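Long-range contacts in N-methyltransferase (PDB 5BSZ), which probably transfers a methyl group from S-adenosylmethionine to the amino group of a nucleotide-linked deoxysugar on the way to kedarcidin: residues W36-R44 against E228-P236; P139-W150 against Q235-R246. All blocks are in the same frame, centred on the assembly; numbering follows the deposited sequence.

Interaction 1 (W36-R44 against E228-P236)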
loop_
_atom_site.group_PDB
_atom_site.type_symbol
_atom_site.label_atom_id
_atom_site.label_comp_id
_atom_site.label_asym_id
_atom_site.label_seq_id
_atom_site.Cartn_x
_atom_site.Cartn_y
_atom_site.Cartn_z
ATOM N N TRP A 36 -40.103 -5.325 -7.641
ATOM C CA TRP A 36 -40.040 -5.515 -9.096
ATOM C C TRP A 36 -40.199 -6.968 -9.506
ATOM O O TRP A 36 -40.949 -7.304 -10.418
ATOM C CB TRP A 36 -38.734 -5.070 -9.739
ATOM C CG TRP A 36 -38.296 -3.676 -9.469
ATOM C CD1 TRP A 36 -39.079 -2.599 -9.164
ATOM C CD2 TRP A 36 -36.938 -3.205 -9.490
ATOM N NE1 TRP A 36 -38.282 -1.486 -8.954
ATOM C CE2 TRP A 36 -36.973 -1.820 -9.186
ATOM C CE3 TRP A 36 -35.704 -3.813 -9.754
ATOM C CZ2 TRP A 36 -35.824 -1.039 -9.132
ATOM C CZ3 TRP A 36 -34.547 -3.021 -9.698
ATOM C CH2 TRP A 36 -34.624 -1.659 -9.402
ATOM N N VAL A 37 -39.421 -7.833 -8.868
ATOM C CA VAL A 37 -39.400 -9.246 -9.225
ATOM C C VAL A 37 -40.798 -9.854 -8.976
ATOM O O VAL A 37 -41.365 -10.490 -9.861
ATOM C CB VAL A 37 -38.352 -10.025 -8.384
ATOM C CG1 VAL A 37 -38.435 -11.526 -8.699
ATOM C CG2 VAL A 37 -36.938 -9.504 -8.668
ATOM N N ARG A 38 -41.345 -9.637 -7.790
ATOM C CA ARG A 38 -42.637 -10.211 -7.400
ATOM C C ARG A 38 -43.716 -9.855 -8.442
ATOM O O ARG A 38 -44.465 -10.698 -8.951
ATOM C CB ARG A 38 -43.051 -9.709 -6.004
ATOM C CG ARG A 38 -44.453 -10.185 -5.572
ATOM C CD ARG A 38 -45.054 -9.363 -4.432
ATOM N NE ARG A 38 -45.597 -8.146 -5.014
ATOM C CZ ARG A 38 -46.737 -8.098 -5.717
ATOM N NH1 ARG A 38 -47.548 -9.155 -5.803
ATOM N NH2 ARG A 38 -47.081 -6.953 -6.296
ATOM N N ARG A 39 -43.739 -8.576 -8.790
ATOM C CA ARG A 39 -44.753 -7.999 -9.666
ATOM C C ARG A 39 -44.645 -8.548 -11.067
ATOM O O ARG A 39 -45.644 -8.994 -11.646
ATOM C CB ARG A 39 -44.620 -6.472 -9.664
ATOM C CG ARG A 39 -45.621 -5.700 -10.498
ATOM C CD ARG A 39 -45.189 -4.243 -10.650
ATOM N NE ARG A 39 -45.257 -3.881 -12.062
ATOM C CZ ARG A 39 -45.523 -2.670 -12.531
ATOM N NH1 ARG A 39 -45.570 -2.479 -13.842
ATOM N NH2 ARG A 39 -45.721 -1.653 -11.705
ATOM N N VAL A 40 -43.443 -8.518 -11.645
ATOM C CA VAL A 40 -43.245 -8.985 -13.007
ATOM C C VAL A 40 -43.533 -10.506 -13.117
ATOM O O VAL A 40 -44.060 -11.004 -14.110
ATOM C CB VAL A 40 -41.786 -8.690 -13.455
ATOM C CG1 VAL A 40 -41.446 -9.484 -14.682
ATOM C CG2 VAL A 40 -41.563 -7.199 -13.711
ATOM N N VAL A 41 -43.133 -11.273 -12.108
ATOM C CA VAL A 41 -43.411 -12.717 -12.054
ATOM C C VAL A 41 -44.939 -13.005 -11.901
ATOM O O VAL A 41 -45.501 -13.782 -12.661
ATOM C CB VAL A 41 -42.625 -13.372 -10.893
ATOM C CG1 VAL A 41 -43.109 -14.806 -10.621
ATOM C CG2 VAL A 41 -41.130 -13.394 -11.252
ATOM N N ARG A 42 -45.596 -12.361 -10.947
ATOM C CA ARG A 42 -47.005 -12.639 -10.703
ATOM C C ARG A 42 -47.900 -12.187 -11.848
ATOM O O ARG A 42 -48.878 -12.873 -12.167
ATOM C CB ARG A 42 -47.432 -12.089 -9.366
ATOM C CG ARG A 42 -46.839 -12.833 -8.174
ATOM C CD ARG A 42 -47.589 -14.138 -7.937
ATOM N NE ARG A 42 -47.041 -14.916 -6.818
ATOM C CZ ARG A 42 -47.149 -14.589 -5.537
ATOM N NH1 ARG A 42 -47.788 -13.502 -5.139
ATOM N NH2 ARG A 42 -46.621 -15.355 -4.605
ATOM N N GLU A 43 -47.537 -11.119 -12.549
ATOM C CA GLU A 43 -48.253 -10.777 -13.779
ATOM C C GLU A 43 -48.247 -11.889 -14.797
ATOM O O GLU A 43 -49.194 -11.995 -15.558
ATOM C CB GLU A 43 -47.696 -9.567 -14.550
ATOM C CG GLU A 43 -47.794 -8.240 -13.841
ATOM C CD GLU A 43 -47.146 -7.092 -14.630
ATOM O OE1 GLU A 43 -46.109 -7.242 -15.311
ATOM O OE2 GLU A 43 -47.644 -5.971 -14.503
ATOM N N ARG A 44 -47.142 -12.617 -14.915
ATOM C CA ARG A 44 -46.975 -13.578 -15.999
ATOM C C ARG A 44 -47.294 -14.995 -15.479
ATOM O O ARG A 44 -47.514 -15.890 -16.265
ATOM C CB ARG A 44 -45.556 -13.515 -16.566
ATOM C CG ARG A 44 -45.259 -12.339 -17.514
ATOM C CD ARG A 44 -43.793 -11.828 -17.396
ATOM N NE ARG A 44 -43.690 -10.615 -18.207
ATOM C CZ ARG A 44 -44.079 -9.431 -17.766
ATOM N NH1 ARG A 44 -44.432 -9.258 -16.494
ATOM N NH2 ARG A 44 -44.053 -8.415 -18.586
ATOM N N GLU A 228 -38.750 -9.868 -23.183
ATOM C CA GLU A 228 -39.314 -8.543 -23.041
ATOM C C GLU A 228 -38.274 -7.627 -22.410
ATOM O O GLU A 228 -37.432 -8.038 -21.601
ATOM C CB GLU A 228 -40.540 -8.541 -22.140
ATOM C CG GLU A 228 -41.620 -9.518 -22.553
ATOM C CD GLU A 228 -42.682 -9.647 -21.480
ATOM O OE1 GLU A 228 -43.363 -8.642 -21.198
ATOM O OE2 GLU A 228 -42.777 -10.743 -20.882
ATOM N N HIS A 229 -38.363 -6.365 -22.780
ATOM C CA HIS A 229 -37.708 -5.312 -22.034
ATOM C C HIS A 229 -38.777 -4.430 -21.409
ATOM O O HIS A 229 -39.585 -3.857 -22.123
ATOM C CB HIS A 229 -36.805 -4.523 -22.972
ATOM C CG HIS A 229 -36.000 -3.471 -22.277
ATOM N ND1 HIS A 229 -35.457 -2.389 -22.936
ATOM C CD2 HIS A 229 -35.561 -3.389 -21.000
ATOM C CE1 HIS A 229 -34.762 -1.657 -22.080
ATOM N NE2 HIS A 229 -34.832 -2.232 -20.892
ATOM N N LEU A 230 -38.765 -4.323 -20.083
ATOM C CA LEU A 230 -39.753 -3.597 -19.311
ATOM C C LEU A 230 -39.079 -2.345 -18.779
ATOM O O LEU A 230 -37.999 -2.440 -18.202
ATOM C CB LEU A 230 -40.250 -4.442 -18.140
ATOM C CG LEU A 230 -40.938 -5.733 -18.574
ATOM C CD1 LEU A 230 -41.426 -6.408 -17.315
ATOM C CD2 LEU A 230 -42.049 -5.457 -19.600
ATOM N N THR A 231 -39.682 -1.183 -19.013
ATOM C CA THR A 231 -39.117 0.108 -18.541
ATOM C C THR A 231 -39.826 0.773 -17.355
ATOM O O THR A 231 -39.340 1.756 -16.797
ATOM C CB THR A 231 -39.037 1.086 -19.712
ATOM O OG1 THR A 231 -40.365 1.391 -20.146
ATOM C CG2 THR A 231 -38.292 0.424 -20.855
ATOM N N ASP A 232 -40.930 0.199 -16.898
ATOM C CA ASP A 232 -41.651 0.754 -15.758
ATOM C C ASP A 232 -41.258 0.016 -14.475
ATOM O O ASP A 232 -41.830 0.251 -13.416
ATOM C CB ASP A 232 -43.176 0.706 -15.995
ATOM C CG ASP A 232 -43.685 -0.691 -16.354
ATOM O OD1 ASP A 232 -43.045 -1.417 -17.150
ATOM O OD2 ASP A 232 -44.749 -1.082 -15.838
ATOM N N VAL A 233 -40.267 -0.868 -14.552
ATOM C CA VAL A 233 -39.696 -1.442 -13.342
ATOM C C VAL A 233 -38.196 -1.428 -13.553
ATOM O O VAL A 233 -37.743 -1.145 -14.657
ATOM C CB VAL A 233 -40.145 -2.917 -13.148
ATOM C CG1 VAL A 233 -41.516 -2.972 -12.487
ATOM C CG2 VAL A 233 -40.171 -3.676 -14.482
ATOM N N GLY A 234 -37.426 -1.776 -12.530
ATOM C CA GLY A 234 -35.963 -1.622 -12.651
ATOM C C GLY A 234 -35.549 -0.158 -12.543
ATOM O O GLY A 234 -36.388 0.683 -12.280
ATOM N N GLN A 235 -34.257 0.131 -12.669
ATOM C CA GLN A 235 -33.736 1.483 -12.572
ATOM C C GLN A 235 -34.109 2.263 -13.821
ATOM O O GLN A 235 -34.281 1.673 -14.925
ATOM C CB GLN A 235 -32.206 1.449 -12.353
ATOM C CG GLN A 235 -31.808 0.666 -11.098
ATOM C CD GLN A 235 -30.422 0.933 -10.554
ATOM O OE1 GLN A 235 -29.803 0.078 -9.874
ATOM N NE2 GLN A 235 -29.932 2.137 -10.801
ATOM N N PRO A 236 -34.291 3.583 -13.652
ATOM C CA PRO A 236 -34.527 4.443 -14.816
ATOM C C PRO A 236 -33.426 4.304 -15.849
ATOM O O PRO A 236 -32.261 4.218 -15.485
ATOM C CB PRO A 236 -34.528 5.853 -14.200
ATOM C CG PRO A 236 -35.086 5.622 -12.839
ATOM C CD PRO A 236 -34.430 4.343 -12.402
HETATM O O HOH W 1 -43.975 -3.825 -16.138
#
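Trp36 lays one face of its indole flat against the backbone at Gly234. The glycine CA sits 3.3 Å from the centroid of the six-membered ring, only 3° off the normal, a CH-pi contact, and the amide N of Gly234 lies over the same face. The torsion chi1 of -54° sets CG opposite the carbonyl carbon and carries the ring out across the loop. At its far end Trp36 CH2 comes within 4.0 Å of Gln235 CG. Near the helix, Trp36 CD1 lies 4.1 Å from Val233 CB, the two side chains running alongside in opposite senses.

One turn on, Val40 and Leu230 meet tip to tip, Val40 CG2 lying 3.7 Å from Leu230 CD1, while the same Val40 methyl also touches Val233 CG2. This is the layer where helix 30-44 packs beside the C-terminal antiparallel edge of a Rossmann-like methyltransferase sheet; Val40 and Leu230 both also rest on Val242 of the neighbouring strand.

Charged pairs flank the apolar strip. Arg44 grips Glu228 side-on: NE reaches OE2 at 2.8 Å and NH2 reaches OE1 at 2.7 Å, both nearly straight. Both carboxylate oxygens lie in the guanidinium plane, but the carboxylate is tilted, so they are met on the syn side from somewhat out of its own plane. The remaining nitrogen, NH1, bonds to the carbonyl O of Val40 and to Glu43 OE1, which ties the guanidinium back to its own helix and probably fixes its rotation. Arg39 meets its acid differently. Its NH1 makes a salt bridge to Asp232 OD2 at 2.6 Å with the planes 65° apart, water 1 joins the same NH1 to Asp232 OD1, and Val233 CG1 lies over one face of the guanidinium, where NE is buried without a partner.

Interaction 2 (P139-W150 against Q235-R246). With THM (thymidine), chain G.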
loop_
_atom_site.group_PDB
_atom_site.type_symbol
_atom_site.label_atom_id
_atom_site.label_comp_id
_atom_site.label_asym_id
_atom_site.label_seq_id
_atom_site.Cartn_x
_atom_site.Cartn_y
_atom_site.Cartn_z
ATOM N N PRO A 139 -39.741 -24.218 -15.548
ATOM C CA PRO A 139 -40.655 -25.014 -16.373
ATOM C C PRO A 139 -41.187 -24.178 -17.540
ATOM O O PRO A 139 -40.900 -22.986 -17.637
ATOM C CB PRO A 139 -41.797 -25.284 -15.419
ATOM C CG PRO A 139 -41.901 -23.992 -14.692
ATOM C CD PRO A 139 -40.450 -23.631 -14.406
ATOM N N VAL A 140 -42.019 -24.767 -18.393
ATOM C CA VAL A 140 -42.713 -23.985 -19.423
ATOM C C VAL A 140 -43.585 -22.994 -18.706
ATOM O O VAL A 140 -44.206 -23.310 -17.699
ATOM C CB VAL A 140 -43.559 -24.869 -20.368
ATOM C CG1 VAL A 140 -44.460 -23.997 -21.248
ATOM C CG2 VAL A 140 -42.624 -25.689 -21.247
ATOM N N GLY A 141 -43.577 -21.746 -19.151
ATOM C CA GLY A 141 -44.311 -20.737 -18.424
ATOM C C GLY A 141 -43.534 -20.072 -17.287
ATOM O O GLY A 141 -44.032 -19.119 -16.707
ATOM N N GLY A 142 -42.378 -20.614 -16.914
ATOM C CA GLY A 142 -41.481 -19.963 -15.932
ATOM C C GLY A 142 -40.968 -18.598 -16.364
ATOM O O GLY A 142 -40.810 -18.321 -17.564
ATOM N N VAL A 143 -40.722 -17.734 -15.382
ATOM C CA VAL A 143 -40.274 -16.340 -15.616
ATOM C C VAL A 143 -38.819 -16.111 -15.180
ATOM O O VAL A 143 -38.422 -16.390 -14.028
ATOM C CB VAL A 143 -41.159 -15.355 -14.863
ATOM C CG1 VAL A 143 -40.914 -13.915 -15.289
ATOM C CG2 VAL A 143 -42.656 -15.683 -15.047
ATOM N N LEU A 144 -38.058 -15.572 -16.118
ATOM C CA LEU A 144 -36.644 -15.287 -15.910
ATOM C C LEU A 144 -36.532 -13.765 -15.873
ATOM O O LEU A 144 -36.987 -13.070 -16.798
ATOM C CB LEU A 144 -35.825 -15.893 -17.028
ATOM C CG LEU A 144 -34.343 -16.154 -16.743
ATOM C CD1 LEU A 144 -33.798 -16.879 -17.964
ATOM C CD2 LEU A 144 -33.549 -14.892 -16.489
ATOM N N VAL A 145 -36.055 -13.254 -14.754
ATOM C CA VAL A 145 -35.924 -11.794 -14.537
ATOM C C VAL A 145 -34.459 -11.390 -14.366
ATOM O O VAL A 145 -33.764 -11.759 -13.404
ATOM C CB VAL A 145 -36.713 -11.323 -13.309
ATOM C CG1 VAL A 145 -36.721 -9.834 -13.139
ATOM C CG2 VAL A 145 -38.154 -11.825 -13.309
ATOM N N ILE A 146 -33.998 -10.560 -15.292
ATOM C CA ILE A 146 -32.613 -10.013 -15.238
ATOM C C ILE A 146 -32.647 -8.506 -15.035
ATOM O O ILE A 146 -33.323 -7.782 -15.791
ATOM C CB ILE A 146 -31.892 -10.304 -16.550
ATOM C CG1 ILE A 146 -31.798 -11.811 -16.762
ATOM C CG2 ILE A 146 -30.511 -9.652 -16.556
ATOM C CD1 ILE A 146 -31.316 -12.192 -18.146
ATOM N N ASP A 147 -32.027 -8.084 -13.934
ATOM C CA ASP A 147 -31.750 -6.692 -13.650
ATOM C C ASP A 147 -30.365 -6.420 -14.258
ATOM O O ASP A 147 -29.338 -6.767 -13.673
ATOM C CB ASP A 147 -31.740 -6.440 -12.135
ATOM C CG ASP A 147 -31.476 -4.966 -11.763
ATOM O OD1 ASP A 147 -31.523 -4.087 -12.672
ATOM O OD2 ASP A 147 -31.182 -4.705 -10.560
ATOM N N PRO A 148 -30.342 -5.901 -15.486
ATOM C CA PRO A 148 -29.117 -5.786 -16.252
ATOM C C PRO A 148 -28.195 -4.737 -15.655
ATOM O O PRO A 148 -28.630 -3.900 -14.861
ATOM C CB PRO A 148 -29.617 -5.346 -17.644
ATOM C CG PRO A 148 -30.758 -4.470 -17.306
ATOM C CD PRO A 148 -31.435 -5.157 -16.135
ATOM N N TRP A 149 -26.917 -4.827 -15.987
ATOM C CA TRP A 149 -25.998 -3.697 -15.736
ATOM C C TRP A 149 -26.228 -2.704 -16.883
ATOM O O TRP A 149 -27.061 -2.975 -17.801
ATOM C CB TRP A 149 -24.553 -4.225 -15.702
ATOM C CG TRP A 149 -23.510 -3.171 -15.411
ATOM C CD1 TRP A 149 -22.449 -2.859 -16.211
ATOM C CD2 TRP A 149 -23.435 -2.265 -14.298
ATOM N NE1 TRP A 149 -21.728 -1.845 -15.665
ATOM C CE2 TRP A 149 -22.316 -1.449 -14.495
ATOM C CE3 TRP A 149 -24.191 -2.076 -13.149
ATOM C CZ2 TRP A 149 -21.943 -0.451 -13.592
ATOM C CZ3 TRP A 149 -23.801 -1.096 -12.241
ATOM C CH2 TRP A 149 -22.704 -0.270 -12.487
ATOM N N TRP A 150 -25.560 -1.546 -16.780
ATOM C CA TRP A 150 -25.587 -0.510 -17.810
ATOM C C TRP A 150 -25.091 -0.972 -19.165
ATOM O O TRP A 150 -24.369 -1.965 -19.277
ATOM C CB TRP A 150 -24.916 0.800 -17.340
ATOM C CG TRP A 150 -25.482 1.288 -16.036
ATOM C CD1 TRP A 150 -24.928 1.132 -14.770
ATOM C CD2 TRP A 150 -26.739 1.938 -15.831
ATOM N NE1 TRP A 150 -25.772 1.674 -13.796
ATOM C CE2 TRP A 150 -26.877 2.186 -14.430
ATOM C CE3 TRP A 150 -27.769 2.363 -16.693
ATOM C CZ2 TRP A 150 -28.018 2.805 -13.896
ATOM C CZ3 TRP A 150 -28.881 3.011 -16.152
ATOM C CH2 TRP A 150 -28.994 3.226 -14.779
ATOM N N GLN A 235 -34.257 0.131 -12.669
ATOM C CA GLN A 235 -33.736 1.483 -12.572
ATOM C C GLN A 235 -34.109 2.263 -13.821
ATOM O O GLN A 235 -34.281 1.673 -14.925
ATOM C CB GLN A 235 -32.206 1.449 -12.353
ATOM C CG GLN A 235 -31.808 0.666 -11.098
ATOM C CD GLN A 235 -30.422 0.933 -10.554
ATOM O OE1 GLN A 235 -29.803 0.078 -9.874
ATOM N NE2 GLN A 235 -29.932 2.137 -10.801
ATOM N N PRO A 236 -34.291 3.583 -13.652
ATOM C CA PRO A 236 -34.527 4.443 -14.816
ATOM C C PRO A 236 -33.426 4.304 -15.849
ATOM O O PRO A 236 -32.261 4.218 -15.485
ATOM C CB PRO A 236 -34.528 5.853 -14.200
ATOM C CG PRO A 236 -35.086 5.622 -12.839
ATOM C CD PRO A 236 -34.430 4.343 -12.402
ATOM N N ARG A 237 -33.839 4.216 -17.106
ATOM C CA ARG A 237 -32.998 4.168 -18.286
ATOM C C ARG A 237 -32.366 2.799 -18.402
ATOM O O ARG A 237 -31.653 2.513 -19.353
ATOM C CB ARG A 237 -31.907 5.255 -18.293
ATOM C CG ARG A 237 -32.325 6.655 -17.869
ATOM C CD ARG A 237 -31.481 7.698 -18.603
ATOM N NE ARG A 237 -30.066 7.498 -18.317
ATOM C CZ ARG A 237 -29.046 7.702 -19.150
ATOM N NH1 ARG A 237 -27.824 7.436 -18.707
ATOM N NH2 ARG A 237 -29.208 8.190 -20.380
ATOM N N ARG A 238 -32.606 1.889 -17.470
ATOM C CA ARG A 238 -32.265 0.529 -17.876
ATOM C C ARG A 238 -33.300 -0.543 -17.837
ATOM O O ARG A 238 -33.241 -1.450 -18.636
ATOM C CB ARG A 238 -30.984 -0.014 -17.256
ATOM C CG ARG A 238 -30.879 0.028 -15.781
ATOM C CD ARG A 238 -29.505 -0.555 -15.405
ATOM N NE ARG A 238 -29.770 -1.268 -14.139
ATOM C CZ ARG A 238 -28.930 -1.468 -13.138
ATOM N NH1 ARG A 238 -27.709 -0.966 -13.171
ATOM N NH2 ARG A 238 -29.329 -2.238 -12.125
ATOM N N GLY A 239 -34.215 -0.481 -16.896
ATOM C CA GLY A 239 -35.308 -1.402 -16.977
ATOM C C GLY A 239 -34.949 -2.817 -16.567
ATOM O O GLY A 239 -33.942 -3.042 -15.854
ATOM N N LEU A 240 -35.806 -3.757 -16.966
ATOM C CA LEU A 240 -35.551 -5.157 -16.702
ATOM C C LEU A 240 -35.695 -5.920 -17.972
ATOM O O LEU A 240 -36.564 -5.590 -18.783
ATOM C CB LEU A 240 -36.523 -5.684 -15.648
ATOM C CG LEU A 240 -36.461 -5.159 -14.234
ATOM C CD1 LEU A 240 -37.526 -5.879 -13.424
ATOM C CD2 LEU A 240 -35.118 -5.349 -13.530
ATOM N N PHE A 241 -34.889 -6.967 -18.136
ATOM C CA PHE A 241 -35.123 -7.947 -19.184
ATOM C C PHE A 241 -35.787 -9.182 -18.614
ATOM O O PHE A 241 -35.330 -9.740 -17.594
ATOM C CB PHE A 241 -33.846 -8.301 -19.920
ATOM C CG PHE A 241 -33.261 -7.147 -20.664
ATOM C CD1 PHE A 241 -33.783 -6.753 -21.899
ATOM C CD2 PHE A 241 -32.258 -6.385 -20.103
ATOM C CE1 PHE A 241 -33.255 -5.658 -22.562
ATOM C CE2 PHE A 241 -31.746 -5.275 -20.746
ATOM C CZ PHE A 241 -32.225 -4.914 -21.981
ATOM N N VAL A 242 -36.903 -9.547 -19.235
ATOM C CA VAL A 242 -37.722 -10.682 -18.738
ATOM C C VAL A 242 -37.958 -11.664 -19.858
ATOM O O VAL A 242 -38.120 -11.264 -21.022
ATOM C CB VAL A 242 -39.065 -10.221 -18.162
ATOM C CG1 VAL A 242 -39.901 -11.400 -17.673
ATOM C CG2 VAL A 242 -38.833 -9.257 -17.004
ATOM N N GLY A 243 -37.942 -12.945 -19.510
ATOM C CA GLY A 243 -38.196 -14.010 -20.466
ATOM C C GLY A 243 -39.184 -14.990 -19.863
ATOM O O GLY A 243 -39.142 -15.294 -18.650
ATOM N N VAL A 244 -40.100 -15.460 -20.716
ATOM C CA VAL A 244 -41.033 -16.498 -20.300
ATOM C C VAL A 244 -40.650 -17.726 -21.039
ATOM O O VAL A 244 -40.556 -17.714 -22.270
ATOM C CB VAL A 244 -42.484 -16.136 -20.605
ATOM C CG1 VAL A 244 -43.405 -17.325 -20.337
ATOM C CG2 VAL A 244 -42.851 -14.926 -19.763
ATOM N N ARG A 245 -40.344 -18.785 -20.301
ATOM C CA ARG A 245 -39.853 -19.967 -20.988
ATOM C C ARG A 245 -40.966 -20.581 -21.902
ATOM O O ARG A 245 -42.082 -20.822 -21.438
ATOM C CB ARG A 245 -39.429 -20.962 -19.936
ATOM C CG ARG A 245 -39.024 -22.314 -20.440
ATOM C CD ARG A 245 -37.621 -22.355 -20.953
ATOM N NE ARG A 245 -37.023 -23.623 -20.541
ATOM C CZ ARG A 245 -35.999 -24.186 -21.159
ATOM N NH1 ARG A 245 -35.514 -25.323 -20.686
ATOM N NH2 ARG A 245 -35.453 -23.605 -22.227
ATOM N N ARG A 246 -40.638 -20.840 -23.166
ATOM C CA ARG A 246 -41.592 -21.318 -24.179
ATOM C C ARG A 246 -41.566 -22.832 -24.318
ATOM O O ARG A 246 -40.488 -23.424 -24.277
ATOM C CB ARG A 246 -41.250 -20.770 -25.574
ATOM C CG ARG A 246 -41.131 -19.262 -25.701
ATOM C CD ARG A 246 -40.967 -18.861 -27.171
ATOM N NE ARG A 246 -39.577 -18.761 -27.620
ATOM C CZ ARG A 246 -39.000 -17.653 -28.095
ATOM N NH1 ARG A 246 -39.686 -16.521 -28.197
ATOM N NH2 ARG A 246 -37.726 -17.658 -28.479
HETATM O "O5'" THM G . -24.218 3.083 -8.799
HETATM C "C5'" THM G . -23.204 3.930 -9.377
HETATM C "C4'" THM G . -22.803 3.450 -10.776
HETATM O "O4'" THM G . -24.001 3.672 -11.524
HETATM C "C3'" THM G . -21.684 4.242 -11.509
HETATM O "O3'" THM G . -20.590 3.391 -11.915
HETATM C "C2'" THM G . -22.311 4.931 -12.737
HETATM C "C1'" THM G . -23.671 4.215 -12.804
HETATM N N1 THM G . -24.870 4.881 -13.340
HETATM C C2 THM G . -24.862 4.834 -14.746
HETATM O O2 THM G . -23.853 4.329 -15.260
HETATM N N3 THM G . -25.844 5.321 -15.500
HETATM C C4 THM G . -26.934 5.844 -14.940
HETATM O O4 THM G . -27.883 6.289 -15.666
HETATM C C5 THM G . -26.977 5.883 -13.463
HETATM C C5M THM G . -28.229 6.505 -12.902
HETATM C C6 THM G . -25.939 5.371 -12.692
HETATM O O HOH W 2 -32.558 -2.001 -13.754
HETATM O O HOH W 3 -30.977 -2.380 -9.204
#
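Arg238 runs across one face of the Trp150 indole while the thymine of the bound thymidine lies over the opposite face. The arginine CD stands 3.5 Å from the centroid of the six-membered ring, a CH-pi contact, and CZ sits over the five-membered ring in a cation-pi arrangement. With chi1 at 54°, CG of Arg238 is wedged between backbone N and carbonyl carbon, and the chain beyond it reaches past the indole to Asp147. There NH2 makes a salt-bridging hydrogen bond to Asp147 OD1 at 2.9 Å from above the carboxylate plane, and water 2 links that oxygen to Arg238 NE, Gln235 N and Gly239 O. The second oxygen, OD2, accepts from the backbone N of Thr115, a residue that binds S-adenosyl-L-homocysteine. With an alanine at Trp150, the thymine would probably lose its stacking surface and the methylenes of Arg238 the ring they lie on.

Packing is close along strands 143-146 and 240-245, which pair antiparallel through bonds such as Leu144 N to Gly243 O at 2.8 Å. Val143 CG1 meets Val242 CG1 at 3.6 Å on the face toward helix 30-44, and Pro148 CG touches the edge of the Phe241 ring.

The loose side is one of exposed side chains. Backbone bonds continue into the type II turn from Pro139 to Gly142, but Val140 merely brushes Arg245, CG1 4.0 Å from its O. Exposed Arg237 makes a long but straight hydrogen bond from NH1 to thymidine O4, 3.3 Å. Such antiparallel pairing of the last strand is a hallmark of the Rossmann-like class I methyltransferase sheet, whose loops after 143-146 and before 240-245 supply Trp150 and Arg237 to the thymidine pocket.

How the interactions relate
Interactions 1 and 2 have centres about 7 Å apart, on the same side of the chain's centre, and share Gln235 and Pro236. Their segments alternate along the sequence: 36-44, 139-150, 228-236, then 235-246. Strands 225-230 and 240-245 follow each other in the chain and sit side by side in the mixed sheet, joined by probable backbone bonds between Glu228 and Val242 and between Leu230 and Leu240. Interaction 2 pairs the second of these strands with 143-146; interaction 1 lays helix 30-44 beside strand 225-230, outermost in this chain's sheet, and the loop after it. That loop thus spans both contacts: its Gly234 lies against the indole of the helix and its Arg237 borders the thymidine pocket.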